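Local atomic coordinates of designed protein 5L6HC3_1 (Synthetic construct, PDB entry 5IZS), a protein that is a computationally designed helical hairpin that assembles into a homotrimer, with specificity probably set by designed hydrogen-bond networks between its helices. Residues D34-K38 / E51-V55. Sequence-based numbering, arbitrary orientation.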
ATOM      1  N   ASP C  34      -0.918 -14.981  -5.979  1.00 31.59           N
ATOM      2  CA  ASP C  34      -1.294 -15.783  -7.142  1.00 29.96           C
ATOM      3  C   ASP C  34      -0.091 -16.050  -8.047  1.00 24.15           C
ATOM      4  O   ASP C  34       0.070 -17.154  -8.567  1.00 18.49           O
ATOM      5  CB  ASP C  34      -2.401 -15.090  -7.944  1.00 35.28           C
ATOM      6  CG  ASP C  34      -3.719 -15.014  -7.186  1.00 42.60           C
ATOM      7  OD1 ASP C  34      -3.956 -15.863  -6.300  1.00 42.91           O
ATOM      8  OD2 ASP C  34      -4.519 -14.097  -7.477  1.00 49.22           O
ATOM      9  N   LEU C  35       0.752 -15.035  -8.227  1.00 24.09           N
ATOM     10  CA  LEU C  35       1.939 -15.164  -9.068  1.00 20.20           C
ATOM     11  C   LEU C  35       2.927 -16.162  -8.470  1.00 24.35           C
ATOM     12  O   LEU C  35       3.548 -16.939  -9.193  1.00 27.99           O
ATOM     13  CB  LEU C  35       2.613 -13.804  -9.262  1.00 18.39           C
ATOM     14  CG  LEU C  35       3.873 -13.780 -10.130  1.00 25.92           C
ATOM     15  CD1 LEU C  35       3.564 -14.269 -11.539  1.00 27.29           C
ATOM     16  CD2 LEU C  35       4.484 -12.383 -10.163  1.00 22.19           C
ATOM     17  N   VAL C  36       3.063 -16.140  -7.148  1.00 21.23           N
ATOM     18  CA  VAL C  36       3.932 -17.081  -6.451  1.00 23.07           C
ATOM     19  C   VAL C  36       3.346 -18.492  -6.489  1.00 24.47           C
ATOM     20  O   VAL C  36       4.081 -19.472  -6.626  1.00 23.23           O
ATOM     21  CB  VAL C  36       4.169 -16.653  -4.988  1.00 22.65           C
ATOM     22  CG1 VAL C  36       4.994 -17.692  -4.247  1.00 15.04           C
ATOM     23  CG2 VAL C  36       4.856 -15.300  -4.944  1.00 26.70           C
ATOM     24  N   ARG C  37       2.023 -18.592  -6.374  1.00 28.91           N
ATOM     25  CA  ARG C  37       1.357 -19.888  -6.449  1.00 27.95           C
ATOM     26  C   ARG C  37       1.589 -20.542  -7.806  1.00 26.23           C
ATOM     27  O   ARG C  37       2.004 -21.697  -7.883  1.00 22.85           O
ATOM     28  CB  ARG C  37      -0.145 -19.758  -6.198  1.00 27.68           C
ATOM     29  CG  ARG C  37      -0.884 -21.082  -6.374  1.00 29.07           C
ATOM     30  CD  ARG C  37      -2.387 -20.947  -6.180  1.00 33.95           C
ATOM     31  NE  ARG C  37      -2.741 -20.482  -4.843  1.00 37.50           N
ATOM     32  CZ  ARG C  37      -3.343 -19.324  -4.596  1.00 38.74           C
ATOM     33  NH1 ARG C  37      -3.662 -18.518  -5.601  1.00 36.39           N
ATOM     34  NH2 ARG C  37      -3.634 -18.975  -3.350  1.00 37.78           N
ATOM     35  N   LYS C  38       1.321 -19.797  -8.871  1.00 22.75           N
ATOM     36  CA  LYS C  38       1.485 -20.306 -10.227  1.00 26.94           C
ATOM     37  C   LYS C  38       2.954 -20.580 -10.547  1.00 30.51           C
ATOM     38  O   LYS C  38       3.273 -21.476 -11.324  1.00 32.76           O
ATOM     39  CB  LYS C  38       0.896 -19.325 -11.243  1.00 28.50           C
ATOM     40  CG  LYS C  38      -0.628 -19.261 -11.233  1.00 31.34           C
ATOM     41  CD  LYS C  38      -1.162 -18.175 -12.161  1.00 37.02           C
ATOM     42  CE  LYS C  38      -2.686 -18.141 -12.157  1.00 38.84           C
ATOM     43  NZ  LYS C  38      -3.243 -17.058 -13.017  1.00 38.12           N
ATOM     44  N   GLU C  51       2.923 -15.240 -17.178  1.00 27.36           N
ATOM     45  CA  GLU C  51       2.209 -14.969 -15.936  1.00 25.49           C
ATOM     46  C   GLU C  51       2.772 -13.716 -15.269  1.00 24.51           C
ATOM     47  O   GLU C  51       2.040 -12.937 -14.657  1.00 22.13           O
ATOM     48  CB  GLU C  51       2.299 -16.164 -14.987  1.00 22.62           C
ATOM     49  CG  GLU C  51       1.720 -17.459 -15.543  1.00 25.73           C
ATOM     50  CD  GLU C  51       0.211 -17.413 -15.721  1.00 31.76           C
ATOM     51  OE1 GLU C  51      -0.434 -16.484 -15.187  1.00 30.42           O
ATOM     52  OE2 GLU C  51      -0.335 -18.311 -16.397  1.00 32.83           O
ATOM     53  N   ILE C  52       4.082 -13.536 -15.396  1.00 27.42           N
ATOM     54  CA  ILE C  52       4.769 -12.372 -14.853  1.00 25.14           C
ATOM     55  C   ILE C  52       4.356 -11.101 -15.589  1.00 29.35           C
ATOM     56  O   ILE C  52       4.050 -10.085 -14.964  1.00 27.44           O
ATOM     57  CB  ILE C  52       6.296 -12.546 -14.927  1.00 24.84           C
ATOM     58  CG1 ILE C  52       6.753 -13.594 -13.909  1.00 22.51           C
ATOM     59  CG2 ILE C  52       7.006 -11.225 -14.672  1.00 24.21           C
ATOM     60  CD1 ILE C  52       8.173 -14.070 -14.114  1.00 16.52           C
ATOM     61  N   ARG C  53       4.338 -11.168 -16.916  1.00 33.50           N
ATOM     62  CA  ARG C  53       3.908 -10.039 -17.734  1.00 37.39           C
ATOM     63  C   ARG C  53       2.450  -9.660 -17.442  1.00 32.72           C
ATOM     64  O   ARG C  53       2.098  -8.481 -17.438  1.00 31.55           O
ATOM     65  CB  ARG C  53       4.085 -10.359 -19.220  1.00 50.45           C
ATOM     66  CG  ARG C  53       3.609  -9.257 -20.150  1.00 57.60           C
ATOM     67  CD  ARG C  53       3.800  -9.642 -21.605  1.00 80.39           C
ATOM     68  NE  ARG C  53       2.751  -9.076 -22.447  1.00 78.78           N
ATOM     69  CZ  ARG C  53       2.686  -9.231 -23.765  1.00 78.68           C
ATOM     70  NH1 ARG C  53       3.619  -9.930 -24.397  1.00 80.83           N
ATOM     71  NH2 ARG C  53       1.692  -8.684 -24.451  1.00 77.43           N
ATOM     72  N   LYS C  54       1.613 -10.660 -17.181  1.00 29.38           N
ATOM     73  CA  LYS C  54       0.196 -10.421 -16.909  1.00 30.68           C
ATOM     74  C   LYS C  54      -0.010  -9.689 -15.581  1.00 31.60           C
ATOM     75  O   LYS C  54      -0.751  -8.712 -15.514  1.00 29.77           O
ATOM     76  CB  LYS C  54      -0.576 -11.743 -16.909  1.00 29.45           C
ATOM     77  CG  LYS C  54      -2.096 -11.596 -16.857  1.00 32.01           C
ATOM     78  CD  LYS C  54      -2.779 -12.957 -16.839  1.00 38.89           C
ATOM     79  CE  LYS C  54      -2.430 -13.747 -15.587  1.00 40.49           C
ATOM     80  NZ  LYS C  54      -2.446 -15.216 -15.839  1.00 36.45           N
ATOM     81  N   VAL C  55       0.649 -10.170 -14.530  1.00 29.19           N
ATOM     82  CA  VAL C  55       0.583  -9.530 -13.218  1.00 28.06           C
ATOM     83  C   VAL C  55       1.132  -8.105 -13.279  1.00 28.27           C
ATOM     84  O   VAL C  55       0.585  -7.192 -12.656  1.00 26.67           O
ATOM     85  CB  VAL C  55       1.355 -10.351 -12.158  1.00 28.54           C
ATOM     86  CG1 VAL C  55       1.631  -9.525 -10.905  1.00 24.71           C
ATOM     87  CG2 VAL C  55       0.581 -11.613 -11.809  1.00 30.31           C
TER
HETATM   88  O   HOH W   1      -3.267 -18.147 -15.964  1.00 16.22           O
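L35 lays its isobutyl group over the backbone and apolar side chains of E51-V55. A chi1 of -180° swings CG away from its own backbone N, and the branch extends across to the partner helix: L35 CD1 lies 3.7 Å from E51 O and 4.0 Å from I52 CG1, while L35 CB meets V55 CG2 at 3.9 Å. Leucine suits this place because its fork reaches two neighbours, CD1 packing on I52 CG1 and V55 CG2, and CD2 on V55 CG1. Toward solvent, charge takes over. The extended chain of K38 crosses that of E51 at about a right angle, K38 CD lying 3.5 Å from E51 OE1. K38 NZ makes a salt bridge with E51 OE1 at 3.6 Å. A water accepts from K38 NZ and donates to E51 OE2; K54 pairs with OE1 too, and the shared glutamate probably offsets the closeness of the two ammonium groups. With an alanine at K38, E51 is likely to lose its cross-helix charge partner and the water its bond from K38. V36 and I33 of a second subunit pack on L35 and V55, respectively. Segments 34-38 and 51-55 run antiparallel (175°), joining helices 6-41 and 45-82 as a helical hairpin within a six-helix trimeric bundle.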